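Local coordinates for S-M checkpoint control protein RAD4 (PDB 4BMD), which is essential for DNA replication and for the checkpoint that couples S and M phases, and is represented here by its third and fourth BRCT domains, at residues 108-113 / 144-149; 71-76 / 96-101; 19-24 / 62-67. All blocks are in the same frame, centred on the assembly; numbering follows the deposited sequence.

Contact 1 (108-113 / 144-149); sequences NGLSIH and RSILLV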
loop_
_atom_site.group_PDB
_atom_site.type_symbol
_atom_site.label_atom_id
_atom_site.label_comp_id
_atom_site.label_asym_id
_atom_site.label_seq_id
_atom_site.Cartn_x
_atom_site.Cartn_y
_atom_site.Cartn_z
ATOM N N ASN A 108 -4.320 12.492 -10.170
ATOM C CA ASN A 108 -5.227 13.595 -9.873
ATOM C C ASN A 108 -6.468 13.609 -10.759
ATOM O O ASN A 108 -6.372 13.513 -11.982
ATOM C CB ASN A 108 -4.494 14.933 -9.983
ATOM C CG ASN A 108 -4.355 15.630 -8.647
ATOM O OD1 ASN A 108 -3.372 15.437 -7.932
ATOM N ND2 ASN A 108 -5.344 16.446 -8.300
ATOM N N GLY A 109 -7.633 13.727 -10.129
ATOM C CA GLY A 109 -8.890 13.787 -10.852
ATOM C C GLY A 109 -9.494 12.422 -11.117
ATOM O O GLY A 109 -10.656 12.313 -11.506
ATOM N N LEU A 110 -8.703 11.375 -10.907
ATOM C CA LEU A 110 -9.165 10.015 -11.153
ATOM C C LEU A 110 -10.041 9.492 -10.023
ATOM O O LEU A 110 -9.616 9.423 -8.870
ATOM C CB LEU A 110 -7.981 9.069 -11.367
ATOM C CG LEU A 110 -7.123 9.296 -12.613
ATOM C CD1 LEU A 110 -6.018 8.254 -12.691
ATOM C CD2 LEU A 110 -7.978 9.269 -13.871
ATOM N N SER A 111 -11.272 9.129 -10.365
ATOM C CA SER A 111 -12.187 8.526 -9.406
ATOM C C SER A 111 -12.124 7.007 -9.524
ATOM O O SER A 111 -12.420 6.441 -10.575
ATOM C CB SER A 111 -13.615 9.026 -9.632
ATOM O OG SER A 111 -14.031 8.795 -10.967
ATOM N N ILE A 112 -11.729 6.349 -8.438
ATOM C CA ILE A 112 -11.520 4.904 -8.463
ATOM C C ILE A 112 -12.373 4.156 -7.443
ATOM O O ILE A 112 -12.458 4.550 -6.280
ATOM C CB ILE A 112 -10.033 4.556 -8.214
ATOM C CG1 ILE A 112 -9.126 5.374 -9.136
ATOM C CG2 ILE A 112 -9.784 3.066 -8.402
ATOM C CD1 ILE A 112 -7.650 5.082 -8.960
ATOM N N HIS A 113 -13.002 3.073 -7.890
ATOM C CA HIS A 113 -13.713 2.170 -6.994
ATOM C C HIS A 113 -13.040 0.802 -6.999
ATOM O O HIS A 113 -12.680 0.282 -8.055
ATOM C CB HIS A 113 -15.183 2.035 -7.400
ATOM C CG HIS A 113 -15.942 1.042 -6.578
ATOM N ND1 HIS A 113 -16.178 1.216 -5.231
ATOM C CD2 HIS A 113 -16.506 -0.144 -6.908
ATOM C CE1 HIS A 113 -16.859 0.183 -4.767
ATOM N NE2 HIS A 113 -17.071 -0.657 -5.764
ATOM N N ARG A 144 -17.516 6.922 -12.455
ATOM C CA ARG A 144 -16.210 6.503 -11.961
ATOM C C ARG A 144 -15.232 6.399 -13.125
ATOM O O ARG A 144 -15.590 5.928 -14.205
ATOM C CB ARG A 144 -16.303 5.154 -11.245
ATOM C CG ARG A 144 -17.291 5.120 -10.098
ATOM C CD ARG A 144 -16.830 5.970 -8.928
ATOM N NE ARG A 144 -17.810 5.961 -7.848
ATOM C CZ ARG A 144 -18.774 6.864 -7.709
ATOM N NH1 ARG A 144 -18.883 7.857 -8.581
ATOM N NH2 ARG A 144 -19.626 6.777 -6.698
ATOM N N SER A 145 -14.000 6.840 -12.904
ATOM C CA SER A 145 -12.970 6.752 -13.929
ATOM C C SER A 145 -12.526 5.307 -14.111
ATOM O O SER A 145 -12.356 4.836 -15.236
ATOM C CB SER A 145 -11.759 7.609 -13.553
ATOM O OG SER A 145 -12.140 8.937 -13.246
ATOM N N ILE A 146 -12.341 4.609 -12.995
ATOM C CA ILE A 146 -11.750 3.276 -13.005
ATOM C C ILE A 146 -12.426 2.337 -12.011
ATOM O O ILE A 146 -12.645 2.699 -10.854
ATOM C CB ILE A 146 -10.249 3.338 -12.636
ATOM C CG1 ILE A 146 -9.453 4.096 -13.699
ATOM C CG2 ILE A 146 -9.675 1.940 -12.443
ATOM C CD1 ILE A 146 -8.016 4.359 -13.300
ATOM N N LEU A 147 -12.758 1.135 -12.469
ATOM C CA LEU A 147 -13.103 0.047 -11.564
ATOM C C LEU A 147 -11.883 -0.853 -11.431
ATOM O O LEU A 147 -11.554 -1.599 -12.354
ATOM C CB LEU A 147 -14.288 -0.759 -12.092
ATOM C CG LEU A 147 -14.635 -1.991 -11.247
ATOM C CD1 LEU A 147 -15.130 -1.578 -9.865
ATOM C CD2 LEU A 147 -15.654 -2.878 -11.946
ATOM N N LEU A 148 -11.206 -0.771 -10.291
ATOM C CA LEU A 148 -9.983 -1.538 -10.077
ATOM C C LEU A 148 -10.289 -2.916 -9.497
ATOM O O LEU A 148 -10.790 -3.034 -8.379
ATOM C CB LEU A 148 -9.018 -0.774 -9.170
ATOM C CG LEU A 148 -7.567 -1.258 -9.193
ATOM C CD1 LEU A 148 -6.969 -1.082 -10.582
ATOM C CD2 LEU A 148 -6.734 -0.530 -8.154
ATOM N N VAL A 149 -9.978 -3.956 -10.264
ATOM C CA VAL A 149 -10.347 -5.321 -9.906
ATOM C C VAL A 149 -9.176 -6.130 -9.354
ATOM O O VAL A 149 -8.089 -6.146 -9.936
ATOM C CB VAL A 149 -10.933 -6.060 -11.122
ATOM C CG1 VAL A 149 -11.368 -7.467 -10.738
ATOM C CG2 VAL A 149 -12.099 -5.275 -11.701
#

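Contact 2 (71-76 / 96-101); sequences TVNEWW and KPFFRP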
loop_
_atom_site.group_PDB
_atom_site.type_symbol
_atom_site.label_atom_id
_atom_site.label_comp_id
_atom_site.label_asym_id
_atom_site.label_seq_id
_atom_site.Cartn_x
_atom_site.Cartn_y
_atom_site.Cartn_z
ATOM N N THR A 71 14.564 -2.230 4.537
ATOM C CA THR A 71 13.724 -1.068 4.786
ATOM C C THR A 71 12.262 -1.346 4.460
ATOM O O THR A 71 11.937 -1.822 3.374
ATOM C CB THR A 71 14.208 0.141 3.964
ATOM O OG1 THR A 71 15.544 0.479 4.353
ATOM C CG2 THR A 71 13.304 1.337 4.189
ATOM N N VAL A 72 11.387 -1.052 5.416
ATOM C CA VAL A 72 9.951 -1.229 5.234
ATOM C C VAL A 72 9.209 -0.005 5.756
ATOM O O VAL A 72 9.795 0.839 6.434
ATOM C CB VAL A 72 9.436 -2.463 6.000
ATOM C CG1 VAL A 72 10.107 -3.732 5.497
ATOM C CG2 VAL A 72 9.665 -2.292 7.493
ATOM N N ASN A 73 7.922 0.098 5.440
ATOM C CA ASN A 73 7.088 1.125 6.056
ATOM C C ASN A 73 6.278 0.557 7.217
ATOM O O ASN A 73 6.331 -0.644 7.481
ATOM C CB ASN A 73 6.197 1.845 5.030
ATOM C CG ASN A 73 5.238 0.912 4.312
ATOM O OD1 ASN A 73 4.762 -0.076 4.871
ATOM N ND2 ASN A 73 4.942 1.234 3.058
ATOM N N GLU A 74 5.529 1.413 7.908
ATOM C CA GLU A 74 4.791 0.978 9.092
ATOM C C GLU A 74 3.685 -0.021 8.756
ATOM O O GLU A 74 3.231 -0.766 9.622
ATOM C CB GLU A 74 4.216 2.172 9.864
ATOM C CG GLU A 74 2.992 2.816 9.233
ATOM C CD GLU A 74 3.339 4.004 8.359
ATOM O OE1 GLU A 74 4.383 3.963 7.675
ATOM O OE2 GLU A 74 2.565 4.984 8.363
ATOM N N TRP A 75 3.261 -0.039 7.496
ATOM C CA TRP A 75 2.223 -0.968 7.059
ATOM C C TRP A 75 2.724 -2.409 7.078
ATOM O O TRP A 75 1.933 -3.350 7.142
ATOM C CB TRP A 75 1.702 -0.588 5.671
ATOM C CG TRP A 75 0.856 0.650 5.673
ATOM C CD1 TRP A 75 0.388 1.321 6.766
ATOM C CD2 TRP A 75 0.378 1.368 4.528
ATOM N NE1 TRP A 75 -0.352 2.410 6.374
ATOM C CE2 TRP A 75 -0.373 2.461 5.005
ATOM C CE3 TRP A 75 0.511 1.192 3.148
ATOM C CZ2 TRP A 75 -0.988 3.375 4.150
ATOM C CZ3 TRP A 75 -0.099 2.101 2.301
ATOM C CH2 TRP A 75 -0.839 3.177 2.805
ATOM N N TRP A 76 4.043 -2.573 7.025
ATOM C CA TRP A 76 4.659 -3.888 7.152
ATOM C C TRP A 76 4.418 -4.431 8.556
ATOM O O TRP A 76 4.173 -5.624 8.740
ATOM C CB TRP A 76 6.160 -3.801 6.867
ATOM C CG TRP A 76 6.908 -5.087 7.076
ATOM C CD1 TRP A 76 7.185 -6.037 6.136
ATOM C CD2 TRP A 76 7.483 -5.557 8.302
ATOM N NE1 TRP A 76 7.893 -7.069 6.700
ATOM C CE2 TRP A 76 8.088 -6.800 8.029
ATOM C CE3 TRP A 76 7.543 -5.048 9.605
ATOM C CZ2 TRP A 76 8.745 -7.541 9.010
ATOM C CZ3 TRP A 76 8.194 -5.786 10.576
ATOM C CH2 TRP A 76 8.787 -7.019 10.274
ATOM N N LYS A 96 6.635 -1.620 1.495
ATOM C CA LYS A 96 7.887 -0.910 1.269
ATOM C C LYS A 96 7.585 0.546 0.947
ATOM O O LYS A 96 6.453 0.876 0.591
ATOM C CB LYS A 96 8.650 -1.543 0.104
ATOM C CG LYS A 96 9.309 -2.862 0.434
ATOM C CD LYS A 96 10.053 -3.417 -0.771
ATOM C CE LYS A 96 9.111 -3.662 -1.940
ATOM N NZ LYS A 96 8.049 -4.652 -1.602
ATOM N N PRO A 97 8.591 1.428 1.085
ATOM C CA PRO A 97 8.423 2.810 0.630
ATOM C C PRO A 97 8.053 2.834 -0.847
ATOM O O PRO A 97 8.751 2.227 -1.661
ATOM C CB PRO A 97 9.813 3.412 0.835
ATOM C CG PRO A 97 10.390 2.628 1.956
ATOM C CD PRO A 97 9.877 1.228 1.776
ATOM N N PHE A 98 6.961 3.513 -1.183
ATOM C CA PHE A 98 6.454 3.504 -2.549
ATOM C C PHE A 98 6.069 4.891 -3.039
ATOM O O PHE A 98 6.022 5.138 -4.243
ATOM C CB PHE A 98 5.244 2.569 -2.660
ATOM C CG PHE A 98 4.086 2.965 -1.782
ATOM C CD1 PHE A 98 3.154 3.898 -2.212
ATOM C CD2 PHE A 98 3.925 2.395 -0.530
ATOM C CE1 PHE A 98 2.092 4.262 -1.405
ATOM C CE2 PHE A 98 2.862 2.753 0.280
ATOM C CZ PHE A 98 1.947 3.689 -0.158
ATOM N N PHE A 99 5.784 5.792 -2.105
ATOM C CA PHE A 99 5.244 7.098 -2.466
ATOM C C PHE A 99 6.216 7.990 -3.233
ATOM O O PHE A 99 7.330 8.254 -2.787
ATOM C CB PHE A 99 4.721 7.844 -1.238
ATOM C CG PHE A 99 4.223 9.226 -1.549
ATOM C CD1 PHE A 99 3.050 9.407 -2.263
ATOM C CD2 PHE A 99 4.932 10.342 -1.140
ATOM C CE1 PHE A 99 2.591 10.676 -2.559
ATOM C CE2 PHE A 99 4.477 11.613 -1.433
ATOM C CZ PHE A 99 3.304 11.779 -2.143
ATOM N N ARG A 100 5.766 8.446 -4.397
ATOM C CA ARG A 100 6.528 9.379 -5.214
ATOM C C ARG A 100 5.634 10.537 -5.647
ATOM O O ARG A 100 4.644 10.332 -6.348
ATOM C CB ARG A 100 7.108 8.674 -6.442
ATOM C CG ARG A 100 8.207 7.672 -6.129
ATOM C CD ARG A 100 8.712 7.000 -7.398
ATOM N NE ARG A 100 9.887 6.169 -7.154
ATOM C CZ ARG A 100 9.838 4.888 -6.803
ATOM N NH1 ARG A 100 8.668 4.285 -6.650
ATOM N NH2 ARG A 100 10.958 4.209 -6.602
ATOM N N PRO A 101 5.983 11.762 -5.224
ATOM C CA PRO A 101 5.210 12.971 -5.542
ATOM C C PRO A 101 5.038 13.206 -7.042
ATOM O O PRO A 101 4.120 13.921 -7.444
ATOM C CB PRO A 101 6.052 14.091 -4.926
ATOM C CG PRO A 101 6.795 13.430 -3.817
ATOM C CD PRO A 101 7.113 12.054 -4.323
#

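Contact 3 (19-24 / 62-67); sequences YLYEFP and DELPIF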
loop_
_atom_site.group_PDB
_atom_site.type_symbol
_atom_site.label_atom_id
_atom_site.label_comp_id
_atom_site.label_asym_id
_atom_site.label_seq_id
_atom_site.Cartn_x
_atom_site.Cartn_y
_atom_site.Cartn_z
ATOM N N TYR A 19 14.346 0.590 13.948
ATOM C CA TYR A 19 14.803 1.970 13.850
ATOM C C TYR A 19 13.750 2.800 13.123
ATOM O O TYR A 19 13.512 2.607 11.931
ATOM C CB TYR A 19 16.141 2.024 13.109
ATOM C CG TYR A 19 16.627 3.415 12.756
ATOM C CD1 TYR A 19 17.378 4.159 13.656
ATOM C CD2 TYR A 19 16.358 3.971 11.510
ATOM C CE1 TYR A 19 17.833 5.425 13.332
ATOM C CE2 TYR A 19 16.809 5.235 11.178
ATOM C CZ TYR A 19 17.545 5.958 12.092
ATOM O OH TYR A 19 17.996 7.216 11.760
ATOM N N LEU A 20 13.118 3.718 13.848
ATOM C CA LEU A 20 12.050 4.538 13.287
ATOM C C LEU A 20 12.607 5.839 12.719
ATOM O O LEU A 20 13.229 6.622 13.435
ATOM C CB LEU A 20 10.995 4.836 14.354
ATOM C CG LEU A 20 10.542 3.641 15.197
ATOM C CD1 LEU A 20 9.474 4.063 16.195
ATOM C CD2 LEU A 20 10.043 2.502 14.318
ATOM N N TYR A 21 12.373 6.069 11.430
ATOM C CA TYR A 21 12.969 7.206 10.737
ATOM C C TYR A 21 11.964 8.299 10.382
ATOM O O TYR A 21 10.984 8.046 9.686
ATOM C CB TYR A 21 13.689 6.732 9.473
ATOM C CG TYR A 21 14.310 7.845 8.662
ATOM C CD1 TYR A 21 15.510 8.429 9.052
ATOM C CD2 TYR A 21 13.703 8.304 7.500
ATOM C CE1 TYR A 21 16.085 9.444 8.311
ATOM C CE2 TYR A 21 14.271 9.317 6.750
ATOM C CZ TYR A 21 15.461 9.884 7.160
ATOM O OH TYR A 21 16.028 10.894 6.417
ATOM N N GLU A 22 12.228 9.511 10.866
ATOM C CA GLU A 22 11.436 10.699 10.538
ATOM C C GLU A 22 9.933 10.569 10.778
ATOM O O GLU A 22 9.129 11.087 10.005
ATOM C CB GLU A 22 11.701 11.151 9.099
ATOM C CG GLU A 22 13.078 11.757 8.886
ATOM C CD GLU A 22 13.314 12.985 9.742
ATOM O OE1 GLU A 22 12.673 14.026 9.480
ATOM O OE2 GLU A 22 14.138 12.910 10.677
ATOM N N PHE A 23 9.556 9.877 11.847
ATOM C CA PHE A 23 8.160 9.833 12.258
ATOM C C PHE A 23 7.848 11.043 13.133
ATOM O O PHE A 23 8.702 11.496 13.894
ATOM C CB PHE A 23 7.857 8.544 13.022
ATOM C CG PHE A 23 7.600 7.359 12.137
ATOM C CD1 PHE A 23 6.324 7.098 11.661
ATOM C CD2 PHE A 23 8.628 6.498 11.790
ATOM C CE1 PHE A 23 6.081 6.006 10.850
ATOM C CE2 PHE A 23 8.391 5.403 10.980
ATOM C CZ PHE A 23 7.116 5.156 10.510
ATOM N N PRO A 24 6.624 11.580 13.018
ATOM C CA PRO A 24 6.208 12.692 13.880
ATOM C C PRO A 24 6.095 12.225 15.326
ATOM O O PRO A 24 5.785 11.056 15.559
ATOM C CB PRO A 24 4.832 13.069 13.325
ATOM C CG PRO A 24 4.339 11.831 12.660
ATOM C CD PRO A 24 5.557 11.172 12.087
ATOM N N ASP A 62 12.235 9.270 -2.997
ATOM C CA ASP A 62 13.369 10.020 -3.525
ATOM C C ASP A 62 14.119 10.817 -2.456
ATOM O O ASP A 62 15.288 11.156 -2.636
ATOM C CB ASP A 62 12.902 10.944 -4.652
ATOM C CG ASP A 62 11.517 11.512 -4.402
ATOM O OD1 ASP A 62 10.524 10.821 -4.719
ATOM O OD2 ASP A 62 11.421 12.648 -3.888
ATOM N N GLU A 63 13.448 11.111 -1.347
ATOM C CA GLU A 63 14.062 11.878 -0.267
ATOM C C GLU A 63 14.701 10.980 0.790
ATOM O O GLU A 63 15.295 11.468 1.749
ATOM C CB GLU A 63 13.036 12.802 0.391
ATOM C CG GLU A 63 12.501 13.892 -0.521
ATOM C CD GLU A 63 11.547 14.830 0.192
ATOM O OE1 GLU A 63 11.403 14.707 1.428
ATOM O OE2 GLU A 63 10.941 15.690 -0.481
ATOM N N LEU A 64 14.573 9.669 0.612
ATOM C CA LEU A 64 15.122 8.717 1.571
ATOM C C LEU A 64 16.636 8.589 1.452
ATOM O O LEU A 64 17.174 8.501 0.349
ATOM C CB LEU A 64 14.476 7.341 1.400
ATOM C CG LEU A 64 13.086 7.149 2.004
ATOM C CD1 LEU A 64 12.575 5.748 1.714
ATOM C CD2 LEU A 64 13.123 7.410 3.498
ATOM N N PRO A 65 17.330 8.573 2.598
ATOM C CA PRO A 65 18.772 8.319 2.623
ATOM C C PRO A 65 19.067 6.857 2.319
ATOM O O PRO A 65 18.140 6.064 2.154
ATOM C CB PRO A 65 19.155 8.640 4.070
ATOM C CG PRO A 65 17.913 8.393 4.846
ATOM C CD PRO A 65 16.788 8.819 3.946
ATOM N N ILE A 66 20.345 6.507 2.247
ATOM C CA ILE A 66 20.740 5.128 1.997
ATOM C C ILE A 66 20.760 4.337 3.300
ATOM O O ILE A 66 21.369 4.758 4.283
ATOM C CB ILE A 66 22.128 5.050 1.335
ATOM C CG1 ILE A 66 22.177 5.936 0.089
ATOM C CG2 ILE A 66 22.474 3.609 0.990
ATOM C CD1 ILE A 66 23.534 5.973 -0.583
ATOM N N PHE A 67 20.083 3.195 3.307
ATOM C CA PHE A 67 20.064 2.331 4.479
ATOM C C PHE A 67 20.731 0.992 4.187
ATOM O O PHE A 67 20.407 0.328 3.203
ATOM C CB PHE A 67 18.630 2.098 4.965
ATOM C CG PHE A 67 17.984 3.315 5.566
ATOM C CD1 PHE A 67 18.311 3.728 6.846
ATOM C CD2 PHE A 67 17.041 4.037 4.854
ATOM C CE1 PHE A 67 17.715 4.845 7.403
ATOM C CE2 PHE A 67 16.441 5.153 5.406
ATOM C CZ PHE A 67 16.779 5.557 6.681
#

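Contact 1 (108-113 / 144-149)
S145 holds its OG anti to its own carbonyl carbon (chi1 -53°), where the hydroxyl meets the backbone of S111 on the neighbouring strand. The N-H of S111 donates to it at 3.0 Å from S111 N to S145 OG, with 162° at the hydrogen. A serine suits the start of this strand because its short hydroxyl can stand in for a carbonyl. An alanine here would probably leave the N-H of S111 without this acceptor and loosen the first rung of the pairing. Just beyond, S111 O receives two successive N-H groups: I146 N lies 3.0 Å from S111 O, while the bond from S145 N is weak. S111 is modelled in two conformers, so any role of its own hydroxyl in holding S145 N remains doubtful.

From here the chains run as regular parallel strands, the two central ones of the four-stranded sheet of BRCT 4. H113 takes both next bonds, its N reaching I146 O at 3.0 Å and its O receiving L148 N at 2.9 Å. On one face, the branched I112 lies beside L148, with I112 CG2 4.0 Å from L148 CB. I146 and L148 also pack against W178 of helix 177-185, a greasy surface that suits these aliphatic residues. On the other face H113 points CG anti to its backbone N (chi1 176°) and runs alongside L147, pointing the same way. L147 CD1 meets the edge of the imidazole, 3.6 Å from H113 CD2. The ring is fixed at both nitrogens, ND1 bonding H137 O and NE2 bonding K162 NZ, a pairing consistent with a neutral histidine carrying its proton on ND1. R144, its chain bent at chi2, packs on H137 and bonds F139 O through NE.

Contact 2 (71-76 / 96-101)
W75 and F98 make the closest side-chain packing of this contact, the indole's CZ3 coming in at the edge of the phenyl ring, 3.6 Å from F98 CZ. The planes are only 29° apart, but the rings are slid so far that they barely overlap, their centroids 5.8 Å from each other. F98 owes its position to a chi1 of 61°, which sets CG between the backbone N and the carbonyl carbon. Beside the same ring edge lies the amide of N73, with N73 ND2 3.8 Å from F98 CE2. That nitrogen is also close to K96 O, but at a poor angle; its hydrogen bond goes to L94 O. At the far end T71 CG2 meets P97 CG at 3.9 Å, the two side chains crossing at about a right angle, a methyl fitted against a rigid ring.

The next shell explains why these groups stand where they do. N73 uses both ends of its amide: while ND2 bonds L94 O, OD1 accepts weakly from W75 N at 3.0 Å and W76 N at 3.4 Å, so asparagine is well chosen as N-cap of helix 74-82. The backbone of N73 also bonds A95. W75, broad enough to reach several partners, stacks with H57 and with H124, and F98 leans on A128 and I131, so both aromatic residues face helix 119-131 of the following repeat. P97 touches L64, and T71 OG1 bonds F69 O.

The arrangement is that of a BRCT domain where its last strand, 71-73, passes into an Asn-capped helix, met here by the returning chain that leads into the second BRCT domain of a tandem pair.

Contact 3 (19-24 / 62-67)
Y21 reaches across to the 62-67 loop with its CB directed at the loop, its CG anti to the backbone N (chi1 178°) and its ring turned steeply about the CB-CG bond. At the root of the ring, CG lies 3.9 Å from F67 CZ, and CD1 is equally near that carbon. F67 thus presents its edge to one face of the tyrosine in a T-shaped pair, with centroids 5.4 Å apart and planes at 80°. The opposite face of the Y21 ring is covered by its neighbour E22, whose CG stands 3.4 Å above the plane, toward the rim. Farther out, CE2 touches L64 CD2 at 3.9 Å, the two side chains sliding past each other in opposite directions. CZ is 3.6 Å from P65 CD, and the hydroxyl comes still nearer, with Y21 OH 3.3 Å from P65 CD. Tyrosine and proline therefore meet tip to tip, a contact of an oxygen with ring methylenes.

Y19, two residues earlier, adds a second aromatic wall. Its CE2 lies 3.9 Å from F67 CE1, and the two side chains cross at about a right angle. Tyrosine suits both positions on this partly exposed surface, since each ring can pack on F67 while carrying a polar hydroxyl at its tip. P65 offers a stiff apolar knob without needing a long side chain, and F67 is large enough to reach both tyrosines.

Strand 52-55 pairs with the Y19 and Y21 backbones and packs on the loop, I55 touching Y21 and L64, and V53 touching F67. L20 and F23 turn instead to helix 25-36 of the same BRCT 3 fold, meeting L31 there.

How the contacts relate
The three contacts follow one another along the chain as 3, 2, 1, running from BRCT 3 into BRCT 4. Contact 3 lies within BRCT 3, and contact 2 joins the last strand of that domain to the chain leading on to BRCT 4; both reach the same sheet. Their centres are 10 Å apart and they touch, P97 CB lying 3.7 Å from L64 CD1. Contact 1 sits in the sheet of BRCT 4, its centre about 22 Å from that of contact 2 and 31 Å from that of contact 3, which lies on the opposite side of the chain's centre. Contact 2 is the intermediate one, set beside helix 119-131. Crb2 binding is assigned to the BRCT 1 and 2 domains, absent from this piece.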